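Hypothetical protein (Plasmodium falciparum, PDB 1ZSO) is of unknown function but belongs to the UPF0587 family, whose members are generally thought to bind zinc. Local coordinates at residues 12-18 with 158-164; 36-41 with 107-113; 50-56 with 67-71; 119-124 with 135-141. One frame throughout, in Å; residues are numbered along the deposited sequence.

Contact 1 (12-18 with 158-164); sequences TVVRIKA and NLEYEVN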
# COMPACT_ATOMS: atom_id res chain seq x y z
N THR B 12 -6.34 -13.93 11.31
CA THR B 12 -7.57 -13.93 10.51
C THR B 12 -7.54 -14.89 9.31
O THR B 12 -6.68 -14.78 8.45
CB THR B 12 -7.86 -12.52 9.90
OG1 THR B 12 -7.91 -11.51 10.92
CG2 THR B 12 -9.16 -12.55 9.11
N VAL B 13 -8.52 -15.77 9.19
CA VAL B 13 -8.52 -16.78 8.12
C VAL B 13 -9.52 -16.47 7.00
O VAL B 13 -10.61 -16.00 7.25
CB VAL B 13 -8.77 -18.21 8.70
CG1 VAL B 13 -8.75 -19.23 7.61
CG2 VAL B 13 -7.71 -18.55 9.69
N VAL B 14 -9.12 -16.69 5.76
CA VAL B 14 -10.07 -16.68 4.66
C VAL B 14 -10.38 -18.12 4.31
O VAL B 14 -9.47 -18.87 3.99
CB VAL B 14 -9.54 -16.00 3.38
CG1 VAL B 14 -10.55 -16.11 2.26
CG2 VAL B 14 -9.24 -14.56 3.65
N ARG B 15 -11.65 -18.49 4.38
CA ARG B 15 -12.11 -19.82 4.02
C ARG B 15 -12.89 -19.75 2.73
O ARG B 15 -13.69 -18.83 2.51
CB ARG B 15 -13.02 -20.36 5.12
CG ARG B 15 -12.55 -19.95 6.50
CD ARG B 15 -12.84 -20.99 7.55
NE ARG B 15 -14.25 -21.29 7.65
CZ ARG B 15 -14.77 -22.51 7.55
NH1 ARG B 15 -13.97 -23.56 7.34
NH2 ARG B 15 -16.09 -22.68 7.68
N ILE B 16 -12.65 -20.73 1.87
CA ILE B 16 -13.43 -20.85 0.67
C ILE B 16 -14.08 -22.23 0.51
O ILE B 16 -13.68 -23.23 1.12
CB ILE B 16 -12.61 -20.52 -0.60
CG1 ILE B 16 -11.72 -21.68 -1.02
CG2 ILE B 16 -11.77 -19.27 -0.41
CD1 ILE B 16 -11.01 -21.40 -2.34
N LYS B 17 -15.07 -22.24 -0.38
CA LYS B 17 -15.87 -23.41 -0.75
C LYS B 17 -16.29 -23.22 -2.22
O LYS B 17 -16.70 -22.14 -2.62
CB LYS B 17 -17.09 -23.48 0.16
CG LYS B 17 -18.06 -24.61 -0.11
CD LYS B 17 -19.15 -24.55 0.95
CE LYS B 17 -20.40 -25.26 0.53
NZ LYS B 17 -21.38 -25.31 1.72
N ALA B 18 -16.19 -24.25 -3.03
CA ALA B 18 -16.64 -24.15 -4.41
C ALA B 18 -16.88 -25.55 -4.89
O ALA B 18 -16.30 -26.52 -4.37
CB ALA B 18 -15.60 -23.45 -5.30
N ASN B 158 -20.20 -21.62 -7.94
CA ASN B 158 -20.75 -21.18 -6.69
C ASN B 158 -19.61 -21.01 -5.71
O ASN B 158 -19.59 -21.66 -4.67
CB ASN B 158 -21.81 -22.18 -6.19
CG ASN B 158 -22.57 -21.68 -4.94
OD1 ASN B 158 -22.54 -20.50 -4.62
ND2 ASN B 158 -23.27 -22.59 -4.25
N LEU B 159 -18.65 -20.16 -6.06
CA LEU B 159 -17.51 -19.90 -5.15
C LEU B 159 -18.05 -19.09 -3.98
O LEU B 159 -18.76 -18.09 -4.17
CB LEU B 159 -16.35 -19.18 -5.87
CG LEU B 159 -15.24 -18.62 -4.96
CD1 LEU B 159 -14.38 -19.73 -4.30
CD2 LEU B 159 -14.39 -17.58 -5.66
N GLU B 160 -17.77 -19.59 -2.78
CA GLU B 160 -18.21 -18.98 -1.55
C GLU B 160 -16.98 -18.78 -0.66
O GLU B 160 -15.98 -19.50 -0.76
CB GLU B 160 -19.21 -19.87 -0.83
CG GLU B 160 -20.58 -20.01 -1.48
CD GLU B 160 -21.55 -20.88 -0.64
OE1 GLU B 160 -22.29 -20.30 0.17
OE2 GLU B 160 -21.54 -22.14 -0.77
N TYR B 161 -17.03 -17.78 0.20
CA TYR B 161 -15.91 -17.52 1.05
C TYR B 161 -16.35 -16.80 2.33
O TYR B 161 -17.48 -16.28 2.43
CB TYR B 161 -14.84 -16.70 0.29
CG TYR B 161 -15.44 -15.64 -0.59
CD1 TYR B 161 -15.81 -14.39 -0.09
CD2 TYR B 161 -15.65 -15.90 -1.93
CE1 TYR B 161 -16.38 -13.44 -0.92
CE2 TYR B 161 -16.21 -14.95 -2.77
CZ TYR B 161 -16.57 -13.73 -2.26
OH TYR B 161 -17.14 -12.83 -3.15
N GLU B 162 -15.47 -16.81 3.31
CA GLU B 162 -15.69 -15.99 4.47
C GLU B 162 -14.37 -15.59 5.09
O GLU B 162 -13.35 -16.24 4.85
CB GLU B 162 -16.65 -16.66 5.46
CG GLU B 162 -16.14 -17.91 6.14
CD GLU B 162 -17.23 -18.58 6.99
OE1 GLU B 162 -17.02 -18.77 8.21
OE2 GLU B 162 -18.30 -18.91 6.43
N VAL B 163 -14.38 -14.48 5.81
CA VAL B 163 -13.21 -14.03 6.55
C VAL B 163 -13.56 -13.95 8.02
O VAL B 163 -14.44 -13.20 8.40
CB VAL B 163 -12.75 -12.65 6.07
CG1 VAL B 163 -11.52 -12.21 6.85
CG2 VAL B 163 -12.44 -12.68 4.59
N ASN B 164 -12.87 -14.72 8.86
CA ASN B 164 -13.17 -14.80 10.29
C ASN B 164 -11.97 -14.49 11.19
O ASN B 164 -10.91 -15.09 10.99
CB ASN B 164 -13.69 -16.21 10.65
CG ASN B 164 -14.92 -16.61 9.85
OD1 ASN B 164 -14.85 -17.53 9.01
ND2 ASN B 164 -16.05 -15.94 10.10
OXT ASN B 164 -12.03 -13.70 12.15
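Val-14 and Val-163 meet through their CG2 methyls, 3.8 Å apart, where strand 12-18 runs antiparallel to the C-terminal strand 159-163, the short axes 4.5 Å apart at closest. On the face carrying Val-14, Ile-16, Tyr-161 and Val-163 the relief is apolar. Each valine has CG1 trans to its backbone N, which swings CG2 round beside the N, and the two CG2 bumps abut. The other methyl of Val-163 presses on Thr-12: Val-163 CG1 lies 3.3 Å from Thr-12 CG2, tighter than ordinary van der Waals contact. Tyr-161 contributes its CB, 4.1 Å from Ile-16 CG2, while its ring leads away to lie edge-to-face with Phe-117 and its OH bonds to Gln-141. Near Ala-18, Leu-159 reaches in with CD1, which touches both Ala-18 CB, at 4.0 Å, and Ile-16 CB.

The backbones are joined by paired N-H...O=C bonds between Val-13 and Asn-164, Arg-15 and Glu-162, and Lys-17 and Glu-160; Glu-162 N to Arg-15 O is 2.8 Å. On the reverse face, Arg-15 and Glu-162 run side by side in the same direction. OE1 of Glu-162 lies at the guanidinium edge, in its plane, yet the salt bridge to Arg-15 NE is long at 3.8 Å, and the two planes are 87° apart. Lys-17 is extended alongside Glu-160, with NZ 4.0 Å from OE2, beyond a salt bridge. Strand pairing thus rests on short backbone bonds and methyl packing, whereas the opposite charges on the polar face probably add only a diffuse attraction.

Contact 2 (36-41 with 107-113); sequences FNIRDS and FECRGIE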
# COMPACT_ATOMS: atom_id res chain seq x y z
N PHE B 36 -9.37 -6.36 -0.17
CA PHE B 36 -10.23 -6.42 1.02
C PHE B 36 -10.87 -5.09 1.21
O PHE B 36 -10.33 -4.05 0.79
CB PHE B 36 -9.40 -6.72 2.27
CG PHE B 36 -8.90 -8.14 2.34
CD1 PHE B 36 -9.74 -9.15 2.73
CD2 PHE B 36 -7.59 -8.44 2.03
CE1 PHE B 36 -9.28 -10.48 2.79
CE2 PHE B 36 -7.13 -9.74 2.08
CZ PHE B 36 -7.98 -10.77 2.47
N ASN B 37 -12.04 -5.13 1.83
CA ASN B 37 -12.49 -4.01 2.58
C ASN B 37 -12.09 -4.20 4.05
O ASN B 37 -12.32 -5.26 4.66
CB ASN B 37 -13.99 -3.85 2.52
CG ASN B 37 -14.53 -3.54 1.14
OD1 ASN B 37 -13.85 -3.05 0.24
ND2 ASN B 37 -15.82 -3.80 1.00
N ILE B 38 -11.50 -3.16 4.62
CA ILE B 38 -11.06 -3.16 6.01
C ILE B 38 -11.69 -2.07 6.87
O ILE B 38 -12.32 -1.12 6.39
CB ILE B 38 -9.55 -3.02 6.08
CG1 ILE B 38 -9.14 -1.64 5.55
CG2 ILE B 38 -8.90 -4.21 5.28
CD1 ILE B 38 -7.72 -1.19 5.95
N ARG B 39 -11.49 -2.24 8.17
CA ARG B 39 -11.91 -1.27 9.18
C ARG B 39 -10.84 -1.12 10.26
O ARG B 39 -10.08 -2.05 10.59
CB ARG B 39 -13.23 -1.71 9.81
CG ARG B 39 -13.93 -0.63 10.66
CD ARG B 39 -14.83 -1.33 11.62
NE ARG B 39 -15.31 -0.48 12.70
CZ ARG B 39 -16.52 0.08 12.71
NH1 ARG B 39 -17.35 -0.10 11.68
NH2 ARG B 39 -16.89 0.84 13.76
N ASP B 40 -10.78 0.08 10.80
CA ASP B 40 -9.94 0.36 11.94
C ASP B 40 -10.49 -0.43 13.14
O ASP B 40 -11.68 -0.39 13.45
CB ASP B 40 -9.96 1.87 12.17
CG ASP B 40 -9.05 2.32 13.26
OD1 ASP B 40 -8.43 1.46 13.96
OD2 ASP B 40 -8.99 3.57 13.44
N SER B 41 -9.62 -1.19 13.79
CA SER B 41 -10.03 -2.00 14.93
C SER B 41 -10.28 -1.13 16.15
O SER B 41 -10.92 -1.59 17.13
CB SER B 41 -8.95 -3.04 15.25
OG SER B 41 -7.73 -2.43 15.58
N PHE B 107 -3.98 -14.40 7.78
CA PHE B 107 -3.32 -13.10 7.92
C PHE B 107 -3.22 -12.65 9.37
O PHE B 107 -4.19 -12.73 10.12
CB PHE B 107 -4.07 -12.03 7.15
CG PHE B 107 -4.34 -12.39 5.72
CD1 PHE B 107 -5.44 -13.18 5.39
CD2 PHE B 107 -3.52 -11.95 4.71
CE1 PHE B 107 -5.67 -13.54 4.10
CE2 PHE B 107 -3.77 -12.32 3.40
CZ PHE B 107 -4.84 -13.10 3.11
N GLU B 108 -2.05 -12.14 9.76
CA GLU B 108 -1.91 -11.37 10.99
C GLU B 108 -2.25 -9.93 10.73
O GLU B 108 -1.62 -9.26 9.92
CB GLU B 108 -0.48 -11.38 11.54
CG GLU B 108 -0.09 -12.67 12.18
CD GLU B 108 1.37 -12.66 12.64
OE1 GLU B 108 1.97 -11.55 12.73
OE2 GLU B 108 1.90 -13.76 12.91
N CYS B 109 -3.20 -9.45 11.50
CA CYS B 109 -3.67 -8.11 11.43
C CYS B 109 -3.47 -7.41 12.76
O CYS B 109 -3.89 -7.90 13.76
CB CYS B 109 -5.14 -8.17 11.08
SG CYS B 109 -5.46 -9.13 9.60
N ARG B 110 -2.80 -6.26 12.75
CA ARG B 110 -2.60 -5.46 13.94
C ARG B 110 -3.18 -4.05 13.70
O ARG B 110 -2.64 -3.27 12.92
CB ARG B 110 -1.12 -5.32 14.25
CG ARG B 110 -0.46 -6.50 15.02
CD ARG B 110 0.93 -6.06 15.60
NE ARG B 110 1.62 -7.13 16.38
CZ ARG B 110 2.15 -8.24 15.84
NH1 ARG B 110 2.08 -8.48 14.53
NH2 ARG B 110 2.75 -9.13 16.62
N GLY B 111 -4.28 -3.75 14.35
CA GLY B 111 -4.94 -2.49 14.18
C GLY B 111 -5.92 -2.46 13.03
O GLY B 111 -6.49 -1.41 12.69
N ILE B 112 -6.18 -3.62 12.45
CA ILE B 112 -7.00 -3.68 11.24
C ILE B 112 -7.90 -4.92 11.34
O ILE B 112 -7.43 -5.97 11.77
CB ILE B 112 -6.14 -3.83 9.97
CG1 ILE B 112 -5.50 -2.52 9.57
CG2 ILE B 112 -6.98 -4.33 8.79
CD1 ILE B 112 -4.36 -2.71 8.61
N GLU B 113 -9.16 -4.78 10.95
CA GLU B 113 -10.12 -5.90 10.70
C GLU B 113 -10.44 -6.11 9.22
O GLU B 113 -10.89 -5.18 8.56
CB GLU B 113 -11.50 -5.62 11.27
CG GLU B 113 -11.80 -6.20 12.56
CD GLU B 113 -11.71 -5.16 13.60
OE1 GLU B 113 -10.59 -4.62 13.72
OE2 GLU B 113 -12.75 -4.84 14.24
O HOH W 1 -5.83 0.73 14.65
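An antiparallel three-stranded sheet, with 34-40 between 46-52 and 112-117, supplies the strand-pairing part of this contact; the other part is a ring pair reaching from that sheet to the neighbouring strand 102-110. Arg-39 and Glu-113 form the hydrogen-bonded pair, with Glu-113 N to Arg-39 O at 2.9 Å and almost straight (178°), and the return bond from Arg-39 N to Glu-113 O at 3.0 Å. Asp-40 and Ile-112 follow as the non-hydrogen-bonded pair. A weak bond, Ser-41 N to Gly-111 O, extends the pairing to the turn, where Gly-111 has a positive phi of 87°; a CB there would press on the preceding carbonyl oxygen.

Phe-36 and Phe-107 approach from opposite directions in a T-shaped stack: the edge of Phe-36 points at the face of Phe-107, with centroids 5.4 Å apart and planes at 81°. The CZ atom of Phe-36 makes the touch, 4.0 Å from Phe-107 CZ. Between the rings and the turn, Ile-112 brings CG2 against Ile-38, 4.0 Å from its CB; having this branch trans to the Ile-112 backbone N is what places it toward Ile-38.

The carboxylate of Asp-40 is held by Thr-42 N at OD1 and Ser-43 OG at OD2. A water donates both to Asp-40 OD1, at 2.8 Å, and to Gly-111 O, which also accepts from Trp-73 NE1. Two acceptors that would otherwise face each other are therefore reconciled by water protons and further donors, while the Phe-36/Phe-107 and Ile-38/Ile-112 pairs are held by aromatic and aliphatic packing.

Contact 3 (50-56 with 67-71); sequences IQFRKTD and ANFMI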
# COMPACT_ATOMS: atom_id res chain seq x y z
N ILE B 50 -8.52 -2.26 -0.59
CA ILE B 50 -7.11 -2.18 -0.45
C ILE B 50 -6.60 -3.34 -1.24
O ILE B 50 -7.30 -4.37 -1.40
CB ILE B 50 -6.62 -2.28 1.00
CG1 ILE B 50 -6.95 -3.65 1.61
CG2 ILE B 50 -7.18 -1.17 1.81
CD1 ILE B 50 -6.09 -3.99 2.71
N GLN B 51 -5.39 -3.17 -1.74
CA GLN B 51 -4.77 -4.19 -2.59
C GLN B 51 -3.32 -4.48 -2.15
O GLN B 51 -2.51 -3.58 -1.86
CB GLN B 51 -4.80 -3.76 -4.07
CG GLN B 51 -6.12 -3.24 -4.60
CD GLN B 51 -5.99 -2.71 -6.01
OE1 GLN B 51 -4.91 -2.33 -6.42
NE2 GLN B 51 -7.07 -2.70 -6.76
N PHE B 52 -2.97 -5.73 -2.12
CA PHE B 52 -1.57 -6.05 -1.80
C PHE B 52 -1.23 -7.44 -2.23
O PHE B 52 -2.12 -8.23 -2.44
CB PHE B 52 -1.26 -5.84 -0.29
CG PHE B 52 -1.91 -6.86 0.61
CD1 PHE B 52 -1.26 -8.04 0.91
CD2 PHE B 52 -3.14 -6.60 1.17
CE1 PHE B 52 -1.85 -8.96 1.70
CE2 PHE B 52 -3.75 -7.52 1.95
CZ PHE B 52 -3.11 -8.70 2.24
N ARG B 53 0.07 -7.71 -2.34
CA ARG B 53 0.62 -9.07 -2.57
C ARG B 53 1.46 -9.55 -1.40
O ARG B 53 2.08 -8.75 -0.72
CB ARG B 53 1.52 -9.08 -3.80
CG ARG B 53 0.76 -8.91 -5.11
CD ARG B 53 1.47 -7.92 -6.01
NE ARG B 53 1.67 -6.65 -5.29
CZ ARG B 53 0.79 -5.65 -5.26
NH1 ARG B 53 -0.35 -5.74 -5.95
NH2 ARG B 53 1.05 -4.55 -4.55
N LYS B 54 1.55 -10.87 -1.23
CA LYS B 54 2.27 -11.47 -0.09
C LYS B 54 3.79 -11.19 -0.17
O LYS B 54 4.53 -11.48 0.75
CB LYS B 54 2.00 -12.99 -0.03
CG LYS B 54 2.95 -13.81 -0.92
CD LYS B 54 2.32 -15.06 -1.45
CE LYS B 54 2.62 -16.26 -0.61
NZ LYS B 54 1.73 -17.42 -1.05
N THR B 55 4.25 -10.66 -1.30
CA THR B 55 5.67 -10.41 -1.52
C THR B 55 6.01 -8.97 -1.22
O THR B 55 7.20 -8.63 -1.18
CB THR B 55 6.07 -10.67 -3.00
OG1 THR B 55 5.21 -9.93 -3.82
CG2 THR B 55 5.96 -12.17 -3.38
N ASP B 56 4.99 -8.13 -1.02
CA ASP B 56 5.21 -6.69 -0.76
C ASP B 56 5.96 -6.52 0.56
O ASP B 56 5.68 -7.21 1.54
CB ASP B 56 3.89 -5.91 -0.72
CG ASP B 56 3.17 -5.90 -2.07
OD1 ASP B 56 3.78 -6.35 -3.05
OD2 ASP B 56 2.00 -5.42 -2.14
N ALA B 67 5.73 -5.44 6.82
CA ALA B 67 4.35 -5.79 6.53
C ALA B 67 4.09 -5.78 5.02
O ALA B 67 4.83 -5.16 4.25
CB ALA B 67 3.38 -4.85 7.21
N ASN B 68 3.04 -6.48 4.63
CA ASN B 68 2.58 -6.55 3.24
C ASN B 68 1.63 -5.39 2.94
O ASN B 68 1.54 -4.92 1.80
CB ASN B 68 1.78 -7.84 2.99
CG ASN B 68 2.61 -9.07 3.03
OD1 ASN B 68 2.12 -10.12 3.41
ND2 ASN B 68 3.88 -8.97 2.64
N PHE B 69 0.91 -4.97 3.99
CA PHE B 69 0.05 -3.79 3.95
C PHE B 69 0.10 -3.01 5.26
O PHE B 69 0.10 -3.59 6.34
CB PHE B 69 -1.43 -4.15 3.68
CG PHE B 69 -2.33 -2.95 3.54
CD1 PHE B 69 -2.42 -2.26 2.34
CD2 PHE B 69 -3.04 -2.46 4.63
CE1 PHE B 69 -3.27 -1.10 2.21
CE2 PHE B 69 -3.85 -1.34 4.50
CZ PHE B 69 -3.95 -0.65 3.27
N MSE B 70 0.10 -1.68 5.12
CA MSE B 70 0.07 -0.77 6.26
C MSE B 70 -0.85 0.45 6.06
O MSE B 70 -1.06 0.92 4.94
CB MSE B 70 1.45 -0.20 6.53
CG MSE B 70 2.39 -1.05 7.34
SE MSE B 70 3.78 0.23 8.07
CE MSE B 70 4.90 0.35 6.53
N ILE B 71 -1.35 0.98 7.17
CA ILE B 71 -2.14 2.17 7.14
C ILE B 71 -1.95 2.90 8.46
O ILE B 71 -1.85 2.28 9.51
CB ILE B 71 -3.62 1.85 6.78
CG1 ILE B 71 -4.45 3.12 6.60
CG2 ILE B 71 -4.32 0.94 7.80
CD1 ILE B 71 -5.79 2.81 5.96
O HOH W 2 1.37 -3.49 -0.31
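Ile-50 lies over the face of the Phe-69 ring, where strand 50-52 and the turn after it meet strand 69-71, outermost in this chain's six-stranded sheet. CD1 sits 3.7 Å from the ring centroid and 4° off the normal, a nearly axial CH-pi contact, while CG2 of the same isoleucine touches CZ at the rim, 3.6 Å away. The Phe-69 ring gets there because its CG is trans to the backbone N (chi1 -176°). Phe-52 crosses Phe-69 at about a right angle and meets it chiefly through CD2 against Phe-69 CB, 3.9 Å apart. Its other flank, at CD1, packs on CB of Asn-68, whose amide plane is only 17° from that of the ring.

Asn-68 and Phe-69 form a classic beta bulge opposite Ile-82, and the asparagine side chain reaches into the type I turn of residues 53-56. Its ND2 donates to Asp-56 O at 2.7 Å, a bond lying in both the carbonyl and amide planes, and weakly to Lys-54 O. OD1 turns to Phe-84 N on the neighbouring strand, which fixes the amide's rotation between turn and sheet.

The turn itself is tied by Asp-56: Arg-53 N meets OD2 from above the carboxylate plane, and Arg-53 NE reaches the syn lone pair of OD1. Around this edge the second subunit packs on Arg-53, Asp-56 and Met-70, a selenomethionine here. One water donates both to Asp-56 OD2 and to Asn-68 O, the latter at 2.6 Å.

Contact 4 (119-124 with 135-141); sequences PSNNFI and DVNLSDQ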
# COMPACT_ATOMS: atom_id res chain seq x y z
N PRO B 119 -12.30 -11.99 -4.30
CA PRO B 119 -11.46 -12.79 -5.18
C PRO B 119 -11.14 -12.01 -6.43
O PRO B 119 -11.98 -11.25 -6.92
CB PRO B 119 -12.32 -14.02 -5.51
CG PRO B 119 -13.67 -13.71 -5.07
CD PRO B 119 -13.60 -12.62 -4.03
N SER B 120 -9.91 -12.17 -6.90
CA SER B 120 -9.44 -11.39 -8.01
C SER B 120 -9.44 -12.29 -9.23
O SER B 120 -10.15 -13.28 -9.26
CB SER B 120 -8.06 -10.77 -7.70
OG SER B 120 -7.07 -11.78 -7.52
N ASN B 121 -8.67 -11.95 -10.24
CA ASN B 121 -8.60 -12.80 -11.43
C ASN B 121 -7.19 -13.22 -11.75
O ASN B 121 -6.81 -13.26 -12.90
CB ASN B 121 -9.29 -12.13 -12.62
CG ASN B 121 -9.37 -10.63 -12.48
OD1 ASN B 121 -10.44 -10.09 -12.17
ND2 ASN B 121 -8.23 -9.95 -12.68
N ASN B 122 -6.40 -13.53 -10.72
CA ASN B 122 -5.12 -14.16 -10.96
C ASN B 122 -5.09 -15.55 -10.34
O ASN B 122 -4.06 -15.98 -9.85
CB ASN B 122 -3.85 -13.37 -10.46
CG ASN B 122 -4.09 -11.92 -10.06
OD1 ASN B 122 -4.79 -11.61 -9.09
ND2 ASN B 122 -3.38 -11.03 -10.73
N PHE B 123 -6.19 -16.28 -10.36
CA PHE B 123 -6.13 -17.67 -9.88
C PHE B 123 -5.56 -18.54 -10.97
O PHE B 123 -5.49 -18.14 -12.12
CB PHE B 123 -7.49 -18.20 -9.45
CG PHE B 123 -8.01 -17.58 -8.20
CD1 PHE B 123 -7.61 -18.06 -6.97
CD2 PHE B 123 -8.90 -16.51 -8.25
CE1 PHE B 123 -8.08 -17.50 -5.81
CE2 PHE B 123 -9.38 -15.96 -7.10
CZ PHE B 123 -8.98 -16.47 -5.86
N ILE B 124 -5.10 -19.71 -10.57
CA ILE B 124 -4.52 -20.70 -11.46
C ILE B 124 -5.34 -21.95 -11.19
O ILE B 124 -5.72 -22.24 -10.04
CB ILE B 124 -3.01 -20.93 -11.19
CG1 ILE B 124 -2.27 -19.58 -11.15
CG2 ILE B 124 -2.37 -21.89 -12.26
CD1 ILE B 124 -0.78 -19.67 -10.80
N ASP B 135 -4.91 -16.67 -15.26
CA ASP B 135 -5.80 -15.52 -15.28
C ASP B 135 -7.23 -16.02 -15.08
O ASP B 135 -8.16 -15.56 -15.75
CB ASP B 135 -5.66 -14.80 -16.63
CG ASP B 135 -4.31 -14.09 -16.79
OD1 ASP B 135 -4.06 -13.12 -16.03
OD2 ASP B 135 -3.51 -14.49 -17.68
N VAL B 136 -7.39 -16.99 -14.20
CA VAL B 136 -8.71 -17.54 -13.87
C VAL B 136 -9.45 -16.51 -13.04
O VAL B 136 -8.98 -16.07 -11.99
CB VAL B 136 -8.61 -18.89 -13.15
CG1 VAL B 136 -9.94 -19.35 -12.62
CG2 VAL B 136 -8.01 -19.95 -14.09
N ASN B 137 -10.58 -16.06 -13.57
CA ASN B 137 -11.33 -14.96 -12.98
C ASN B 137 -12.42 -15.48 -12.10
O ASN B 137 -13.33 -16.14 -12.58
CB ASN B 137 -11.95 -14.07 -14.05
CG ASN B 137 -12.82 -12.98 -13.44
OD1 ASN B 137 -12.73 -12.71 -12.23
ND2 ASN B 137 -13.65 -12.31 -14.28
N LEU B 138 -12.33 -15.18 -10.81
CA LEU B 138 -13.35 -15.64 -9.88
C LEU B 138 -13.98 -14.45 -9.16
O LEU B 138 -14.69 -14.63 -8.19
CB LEU B 138 -12.80 -16.70 -8.92
CG LEU B 138 -12.46 -18.06 -9.54
CD1 LEU B 138 -11.74 -19.01 -8.57
CD2 LEU B 138 -13.67 -18.77 -10.05
N SER B 139 -13.76 -13.25 -9.66
CA SER B 139 -14.43 -12.12 -9.08
C SER B 139 -15.94 -12.27 -9.18
O SER B 139 -16.66 -11.75 -8.32
CB SER B 139 -13.97 -10.78 -9.68
OG SER B 139 -14.48 -10.58 -10.97
N ASP B 140 -16.44 -12.98 -10.20
CA ASP B 140 -17.89 -13.24 -10.31
C ASP B 140 -18.31 -14.63 -9.74
O ASP B 140 -19.46 -15.07 -9.92
CB ASP B 140 -18.33 -13.12 -11.77
CG ASP B 140 -17.48 -13.94 -12.70
OD1 ASP B 140 -16.76 -14.89 -12.23
OD2 ASP B 140 -17.48 -13.60 -13.91
N GLN B 141 -17.35 -15.30 -9.09
CA GLN B 141 -17.57 -16.48 -8.25
C GLN B 141 -17.69 -17.77 -9.04
O GLN B 141 -17.98 -18.82 -8.47
CB GLN B 141 -18.78 -16.28 -7.34
CG GLN B 141 -18.50 -15.47 -6.07
CD GLN B 141 -18.54 -13.96 -6.25
OE1 GLN B 141 -17.70 -13.24 -5.69
NE2 GLN B 141 -19.52 -13.47 -7.01
O HOH W 3 -14.66 -9.68 -6.51
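Phe-123 and Val-136 are an antiparallel hydrogen-bonded pair, Phe-123 N reaching Val-136 O at 3.2 Å and Val-136 N reaching Phe-123 O at 3.0 Å, and beyond them Leu-138 N donates to Ser-120 O at 3.3 Å (165°). The phenylalanine ring receives Leu-138 over one face: CD1 stands 3.8 Å above the ring plane, offset toward the rim, in a CH-pi contact. Phe-123 CG lies beside its own backbone N (chi1 -70°), which sets the ring against Leu-138. Val-136 O lies at the edge of the same ring, in its plane, having already used a lone pair for Phe-123 N. The ring also meets Tyr-32, while Leu-138 packs on Leu-26.

The pair belongs to the base of the beta hairpin 123-127/132-136, within the antiparallel four-stranded sheet; past Val-136 the chain leaves the sheet through an Asx turn at Asn-137 and a type I turn from Leu-138 to Gln-141. In the Asx turn OD1 of Asn-137 accepts from Ser-139 N at 2.8 Å and from Ser-139 OG at 3.0 Å, the hydroxyl arriving in the amide's carbonyl plane on a lone pair. Two donors thus fix this amide. Asn-121 lies alongside it, pointing the same way, with the two amide planes 86° apart; its CB packs on Asn-137, and Asn-121 OD1 lies 3.5 Å from Asn-137 OD1, two acceptors that do not bond. Glu-75 of the second subunit packs on both asparagines.

At the far end Pro-119 sets its CG 3.4 Å from Leu-138 O, and a water donates to Pro-119 O and, weakly, to Ser-139 O.

How the contacts relate
Contact 1 closes the longest loop of the chain, joining an N-terminal strand to the C-terminal one, and the other three are nested within it. Contact 3 lies inside the loop of contact 2, and contact 4 follows both. Contacts 1, 2 and 3 all reach the six-stranded sheet. Contacts 2 and 3, with centres about 12 Å apart, also share the three-stranded sheet, where strands 34-40 and 46-52 are neighbours. Contact 4 lies about 14 Å from contact 1, between centres, and meets it through Gln-141, bonded to Tyr-161 and Leu-159. Contacts 3 and 4, about 19 Å apart, both touch the second subunit, so the dimer surface draws on separate parts of this all-beta chain.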